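Local coordinates for protein P43 (Trichuris muris, PDB 6QIX) that is the major protein secreted by the whipworm parasite, tethers to matrix and inhibits the function of interleukin-13, at residues C119-A122 / F123-E126; P38-H41 / M42-K45; D63-H66 / G67-T70. All coordinates share one frame; numbering follows the deposited sequence.

Contact 1: residues C119-A122 / F123-E126; sequences CGYA and FINE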
loop_
_atom_site.group_PDB
_atom_site.type_symbol
_atom_site.label_atom_id
_atom_site.label_comp_id
_atom_site.label_asym_id
_atom_site.label_seq_id
_atom_site.Cartn_x
_atom_site.Cartn_y
_atom_site.Cartn_z
ATOM N N CYS A 119 -2.575 14.441 1.519
ATOM C CA CYS A 119 -1.241 14.335 0.935
ATOM C C CYS A 119 -0.748 12.908 1.168
ATOM O O CYS A 119 0.102 12.617 2.020
ATOM C CB CYS A 119 -0.323 15.417 1.506
ATOM S SG CYS A 119 -0.954 17.105 1.040
ATOM N N GLY A 120 -1.295 11.997 0.374
ATOM C CA GLY A 120 -1.112 10.580 0.623
ATOM C C GLY A 120 -0.068 9.895 -0.234
ATOM O O GLY A 120 -0.028 8.663 -0.276
ATOM N N TYR A 121 0.810 10.658 -0.892
ATOM C CA TYR A 121 1.719 10.060 -1.869
ATOM C C TYR A 121 2.694 9.056 -1.267
ATOM O O TYR A 121 3.219 8.200 -1.994
ATOM C CB TYR A 121 2.470 11.175 -2.568
ATOM C CG TYR A 121 1.512 12.029 -3.356
ATOM C CD1 TYR A 121 1.134 11.636 -4.624
ATOM C CD2 TYR A 121 0.938 13.164 -2.823
ATOM C CE1 TYR A 121 0.273 12.347 -5.369
ATOM C CE2 TYR A 121 0.042 13.946 -3.593
ATOM C CZ TYR A 121 -0.281 13.524 -4.864
ATOM O OH TYR A 121 -1.163 14.216 -5.642
ATOM N N ALA A 122 2.933 9.112 0.029
ATOM C CA ALA A 122 3.858 8.153 0.633
ATOM C C ALA A 122 3.281 6.764 0.818
ATOM O O ALA A 122 4.061 5.805 0.972
ATOM C CB ALA A 122 4.331 8.631 2.007
ATOM N N PHE A 123 1.965 6.606 0.830
ATOM C CA PHE A 123 1.415 5.282 1.140
ATOM C C PHE A 123 0.439 4.765 0.094
ATOM O O PHE A 123 -0.055 3.626 0.241
ATOM C CB PHE A 123 0.757 5.283 2.537
ATOM C CG PHE A 123 -0.191 6.423 2.767
ATOM C CD1 PHE A 123 -1.522 6.307 2.398
ATOM C CD2 PHE A 123 0.255 7.603 3.347
ATOM C CE1 PHE A 123 -2.384 7.338 2.573
ATOM C CE2 PHE A 123 -0.610 8.656 3.539
ATOM C CZ PHE A 123 -1.943 8.515 3.163
ATOM N N ILE A 124 0.159 5.534 -0.972
ATOM C CA ILE A 124 -0.726 4.993 -2.018
ATOM C C ILE A 124 -0.142 3.717 -2.639
ATOM O O ILE A 124 -0.889 2.866 -3.168
ATOM C CB ILE A 124 -1.037 6.045 -3.104
ATOM C CG1 ILE A 124 0.245 6.580 -3.733
ATOM C CG2 ILE A 124 -1.869 7.143 -2.510
ATOM C CD1 ILE A 124 0.002 7.744 -4.657
ATOM N N ASN A 125 1.175 3.550 -2.592
ATOM C CA ASN A 125 1.763 2.386 -3.246
ATOM C C ASN A 125 1.352 1.075 -2.592
ATOM O O ASN A 125 1.537 0.022 -3.211
ATOM C CB ASN A 125 3.285 2.517 -3.312
ATOM C CG ASN A 125 3.977 2.479 -1.949
ATOM O OD1 ASN A 125 3.353 2.520 -0.875
ATOM N ND2 ASN A 125 5.309 2.440 -1.999
ATOM N N GLU A 126 0.779 1.118 -1.386
ATOM C CA GLU A 126 0.348 -0.113 -0.735
ATOM C C GLU A 126 -0.678 -0.864 -1.585
ATOM O O GLU A 126 -0.796 -2.093 -1.483
ATOM C CB GLU A 126 -0.232 0.188 0.652
ATOM C CG GLU A 126 0.773 0.654 1.694
ATOM C CD GLU A 126 1.784 -0.418 2.162
ATOM O OE1 GLU A 126 1.495 -1.640 2.081
ATOM O OE2 GLU A 126 2.888 0.009 2.637
#
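The backbone between Gly-120 and Ile-124 curls so tightly that one carbonyl oxygen, Gly-120 O, takes two consecutive amides: Phe-123 N at 3.1 Å and Ile-124 N at 3.2 Å. The bond from Phe-123 is fairly straight (163° at the hydrogen) but arrives from above the carbonyl plane, whereas the one from Ile-124 is more bent at its hydrogen and lies nearly along the C=O axis. The same oxygen is also covered by an aromatic ring. With CG of Phe-123 tucked between its backbone N and carbonyl carbon (chi1 49°), the phenyl group folds back against the turn and sets its face against Gly-120 O, which stands 3.6 Å above the plane and over the ring centre. Gly-120 has no side chain to hold the ring off, and Phe-123 CZ comes to 3.4 Å from Gly-120 CA. Past this, Ile-124 and Tyr-121 run side by side in the same direction; Ile-124 CD1 meets Tyr-121 CD1 at 4.1 Å, while the hydroxyl of Tyr-121 is hydrogen-bonded to Pro-112 O. Phe-123 also packs on Asp-319, Ala-322 and Lys-323 of helix 315-325, and Cys-119 is tied to Cys-164 by a disulfide. The whole is a pair of successive tight turns, the second a type I beta turn from Phe-123 to Glu-126, which leads the chain into helix 126-129.

Contact 2: residues P38-H41 / M42-K45; sequences PPQH and MYSK. With ACT (acetate ion), chain D.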
loop_
_atom_site.group_PDB
_atom_site.type_symbol
_atom_site.label_atom_id
_atom_site.label_comp_id
_atom_site.label_asym_id
_atom_site.label_seq_id
_atom_site.Cartn_x
_atom_site.Cartn_y
_atom_site.Cartn_z
ATOM N N PRO A 38 3.744 9.541 -15.541
ATOM C CA PRO A 38 2.816 8.735 -14.740
ATOM C C PRO A 38 3.235 7.282 -14.437
ATOM O O PRO A 38 4.177 6.767 -15.057
ATOM C CB PRO A 38 1.528 8.732 -15.579
ATOM C CG PRO A 38 1.943 9.173 -16.970
ATOM C CD PRO A 38 3.183 9.959 -16.837
ATOM N N PRO A 39 2.531 6.654 -13.480
ATOM C CA PRO A 39 2.922 5.294 -13.040
ATOM C C PRO A 39 3.070 4.305 -14.185
ATOM O O PRO A 39 4.048 3.543 -14.245
ATOM C CB PRO A 39 1.773 4.890 -12.095
ATOM C CG PRO A 39 1.293 6.240 -11.556
ATOM C CD PRO A 39 1.397 7.192 -12.706
ATOM N N GLN A 40 2.114 4.297 -15.107
ATOM C CA GLN A 40 2.211 3.370 -16.237
ATOM C C GLN A 40 3.513 3.576 -17.007
ATOM O O GLN A 40 4.185 2.611 -17.390
ATOM C CB GLN A 40 1.007 3.527 -17.170
ATOM C CG GLN A 40 1.036 2.549 -18.355
ATOM C CD GLN A 40 0.916 1.093 -17.916
ATOM O OE1 GLN A 40 0.315 0.797 -16.885
ATOM N NE2 GLN A 40 1.476 0.183 -18.704
ATOM N N HIS A 41 3.890 4.830 -17.243
ATOM C CA HIS A 41 5.125 5.101 -17.972
ATOM C C HIS A 41 6.351 4.655 -17.187
ATOM O O HIS A 41 7.271 4.052 -17.752
ATOM C CB HIS A 41 5.233 6.582 -18.274
ATOM C CG HIS A 41 6.486 6.956 -18.988
ATOM N ND1 HIS A 41 7.468 7.731 -18.412
ATOM C CD2 HIS A 41 6.919 6.655 -20.233
ATOM C CE1 HIS A 41 8.442 7.921 -19.289
ATOM N NE2 HIS A 41 8.138 7.263 -20.395
ATOM N N MET A 42 6.388 4.951 -15.887
ATOM C CA MET A 42 7.528 4.528 -15.078
ATOM C C MET A 42 7.600 3.004 -15.000
ATOM O O MET A 42 8.682 2.421 -15.117
ATOM C CB MET A 42 7.449 5.155 -13.677
ATOM C CG MET A 42 8.556 4.712 -12.730
ATOM S SD MET A 42 8.403 5.451 -11.083
ATOM C CE MET A 42 8.852 7.141 -11.514
ATOM N N TYR A 43 6.456 2.341 -14.803
ATOM C CA TYR A 43 6.443 0.879 -14.818
ATOM C C TYR A 43 6.944 0.336 -16.159
ATOM O O TYR A 43 7.702 -0.647 -16.203
ATOM C CB TYR A 43 5.024 0.386 -14.520
ATOM C CG TYR A 43 4.772 -1.019 -14.997
ATOM C CD1 TYR A 43 5.348 -2.089 -14.351
ATOM C CD2 TYR A 43 3.964 -1.278 -16.099
ATOM C CE1 TYR A 43 5.116 -3.411 -14.788
ATOM C CE2 TYR A 43 3.748 -2.559 -16.545
ATOM C CZ TYR A 43 4.324 -3.621 -15.891
ATOM O OH TYR A 43 4.088 -4.891 -16.318
ATOM N N SER A 44 6.535 0.971 -17.265
ATOM C CA SER A 44 6.972 0.530 -18.590
ATOM C C SER A 44 8.489 0.579 -18.713
ATOM O O SER A 44 9.114 -0.351 -19.234
ATOM C CB SER A 44 6.334 1.407 -19.669
ATOM O OG SER A 44 4.965 1.064 -19.854
ATOM N N LYS A 45 9.096 1.661 -18.233
ATOM C CA LYS A 45 10.540 1.801 -18.346
ATOM C C LYS A 45 11.256 0.843 -17.412
ATOM O O LYS A 45 12.311 0.310 -17.767
ATOM C CB LYS A 45 10.955 3.236 -18.032
ATOM C CG LYS A 45 10.366 4.243 -18.961
ATOM C CD LYS A 45 11.141 4.324 -20.263
ATOM C CE LYS A 45 11.007 5.715 -20.874
ATOM N NZ LYS A 45 10.878 5.655 -22.351
HETATM C C ACT D . 6.093 -7.223 -13.548
HETATM O O ACT D . 5.272 -6.676 -14.307
HETATM O OXT ACT D . 5.878 -8.026 -12.605
HETATM C CH3 ACT D . 7.558 -6.798 -13.785
#
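His-41 and Lys-45, one helical turn apart, illustrate how a flat ring and a flexible chain can share a surface: the two side chains cross obliquely, and Lys-45 CG lies over one face of the imidazole, displaced toward its rim, in a CH-pi contact 4.2 Å from the ring centroid. A bend at chi2 brings the lysine chain back to the ring, with CE 3.3 Å from His-41 NE2. On another side of the helix Gln-40 and Tyr-43 point the same way, their amide and ring planes 68° apart; Gln-40 NE2 approaches the tyrosine edge, 3.9 Å from Tyr-43 CD2. That amide is fixed by Leu-58 N and Arg-56 O. Tyr-43 OH gives a 2.9 Å hydrogen bond to acetate O, and the acetate is also held by Arg-56 and Tyr-145. Ser-44 turns its hydroxyl back on the helix, OG lying beside its own backbone N (chi1 -76°), and donates to Gln-40 O at 3.0 Å; Ser-44 N reaches that oxygen from the opposite face of the carbonyl plane. Backbone bonds from Met-42 N to Pro-38 O, Tyr-43 N to Pro-39 O and Lys-45 N to His-41 O complete the pattern characteristic of the first turns of an alpha helix, here helix 39-49, with Pro-38 at the N-cap.

Contact 3: residues D63-H66 / G67-T70; sequences DLPH and GHKT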
loop_
_atom_site.group_PDB
_atom_site.type_symbol
_atom_site.label_atom_id
_atom_site.label_comp_id
_atom_site.label_asym_id
_atom_site.label_seq_id
_atom_site.Cartn_x
_atom_site.Cartn_y
_atom_site.Cartn_z
ATOM N N ASP A 63 -3.441 7.115 -10.383
ATOM C CA ASP A 63 -3.203 8.352 -11.107
ATOM C C ASP A 63 -3.612 9.546 -10.249
ATOM O O ASP A 63 -4.265 9.407 -9.209
ATOM C CB ASP A 63 -3.953 8.333 -12.438
ATOM C CG ASP A 63 -3.373 7.317 -13.415
ATOM O OD1 ASP A 63 -2.172 6.979 -13.273
ATOM O OD2 ASP A 63 -4.106 6.862 -14.318
ATOM N N LEU A 64 -3.190 10.744 -10.692
ATOM C CA LEU A 64 -3.615 11.957 -10.034
ATOM C C LEU A 64 -5.107 12.187 -10.284
ATOM O O LEU A 64 -5.667 11.718 -11.293
ATOM C CB LEU A 64 -2.807 13.143 -10.537
ATOM C CG LEU A 64 -1.301 13.116 -10.354
ATOM C CD1 LEU A 64 -0.707 14.448 -10.911
ATOM C CD2 LEU A 64 -0.945 12.930 -8.874
ATOM N N PRO A 65 -5.783 12.902 -9.384
ATOM C CA PRO A 65 -7.225 13.090 -9.551
ATOM C C PRO A 65 -7.548 13.770 -10.871
ATOM O O PRO A 65 -6.775 14.575 -11.390
ATOM C CB PRO A 65 -7.628 13.956 -8.351
ATOM C CG PRO A 65 -6.348 14.372 -7.667
ATOM C CD PRO A 65 -5.294 13.414 -8.086
ATOM N N HIS A 66 -8.710 13.418 -11.415
ATOM C CA HIS A 66 -9.098 13.839 -12.755
ATOM C C HIS A 66 -8.789 15.311 -12.981
ATOM O O HIS A 66 -9.090 16.166 -12.144
ATOM C CB HIS A 66 -10.595 13.583 -12.970
ATOM C CG HIS A 66 -11.138 14.203 -14.225
ATOM N ND1 HIS A 66 -11.995 15.285 -14.216
ATOM C CD2 HIS A 66 -10.928 13.904 -15.531
ATOM C CE1 HIS A 66 -12.291 15.624 -15.460
ATOM N NE2 HIS A 66 -11.657 14.802 -16.276
ATOM N N GLY A 67 -8.170 15.593 -14.115
ATOM C CA GLY A 67 -7.892 16.953 -14.500
ATOM C C GLY A 67 -6.540 17.484 -14.083
ATOM O O GLY A 67 -6.207 18.628 -14.433
ATOM N N HIS A 68 -5.748 16.720 -13.343
ATOM C CA HIS A 68 -4.495 17.240 -12.830
ATOM C C HIS A 68 -3.334 16.707 -13.649
ATOM O O HIS A 68 -3.194 15.494 -13.828
ATOM C CB HIS A 68 -4.324 16.897 -11.355
ATOM C CG HIS A 68 -5.172 17.734 -10.446
ATOM N ND1 HIS A 68 -4.755 18.954 -9.950
ATOM C CD2 HIS A 68 -6.421 17.535 -9.958
ATOM C CE1 HIS A 68 -5.703 19.456 -9.176
ATOM N NE2 HIS A 68 -6.723 18.614 -9.162
ATOM N N LYS A 69 -2.520 17.630 -14.153
ATOM C CA LYS A 69 -1.327 17.317 -14.919
ATOM C C LYS A 69 -0.217 16.859 -13.984
ATOM O O LYS A 69 -0.135 17.296 -12.838
ATOM C CB LYS A 69 -0.875 18.550 -15.704
ATOM C CG LYS A 69 -1.990 19.175 -16.566
ATOM C CD LYS A 69 -1.739 20.660 -16.882
ATOM C CE LYS A 69 -2.971 21.333 -17.513
ATOM N NZ LYS A 69 -2.624 22.399 -18.515
ATOM N N THR A 70 0.605 15.943 -14.464
ATOM C CA THR A 70 1.728 15.515 -13.651
ATOM C C THR A 70 2.864 16.515 -13.805
ATOM O O THR A 70 3.241 16.851 -14.933
ATOM C CB THR A 70 2.219 14.123 -14.016
ATOM O OG1 THR A 70 2.878 14.158 -15.277
ATOM C CG2 THR A 70 1.077 13.170 -14.106
HETATM O O HOH W 1 -5.118 13.520 -13.932
#
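Pro-65 O receives the amide of His-68 in a 3.1 Å hydrogen bond, the donor His-68 N lying in the carbonyl plane although the angle at its hydrogen is a bent 139°. A water sits 3.2 Å from Pro-65 O and 2.8 Å from His-68 O. It is placed to donate to both oxygens, but with more acceptors around it than it has protons, both bonds need not be made at once. The backbone bond closes a type II beta turn from Pro-65 to His-68. Gly-67 holds the third position with a positive phi (92°), the conformation for which this turn favours glycine. The side chains pack round the turn. Gly-67 N lies over one face of the His-66 ring, 3.3 Å from His-66 CG; this histidine is exposed and also touches a neighbouring molecule in the crystal. His-68 instead presents an edge, its CD2 standing 3.3 Å from Pro-65 O, which lies near the plane of the imidazole. The same CD2 passes Pro-65 CG at 3.9 Å, the histidine crossing the proline ring at a slant. Before the turn, Leu-64 points toward the returning chain, with its CG beside the backbone N (chi1 -60°) and the rest of the chain extended. This shape carries CD1 to 3.5 Å from Lys-69 O, where it packs against the returning backbone, and to 3.9 Å from the methyl Thr-70 CG2. The turn belongs to the long connection from helix 39-49 to strand 79-85. Pro-65 and His-68 rest on Pro-112 of strand 109-112, Pro-65 also meets Leu-114 just beyond that strand, and Leu-64 leans on Tyr-121 in the loop leading to helix 126-129.

Overall arrangement
The three contacts form a series in space in which contact 3 is the middle member. It meets contact 1 where Leu-64 CD2 packs 3.5 Å from Tyr-121 OH, and contact 2 where Asp-63 OD1 lies 3.6 Å from Pro-39 CD; its centre is about 15 Å from each of theirs. Contacts 1 and 2 do not touch, their nearest atoms being about 7 Å apart. The centre of contact 1 lies about 7 Å from that of the chain, those of contacts 2 and 3 about 17 and 19 Å, both at the surface. Acetate ions, probably from the crystallisation liquor, lie near all three and mark no known site.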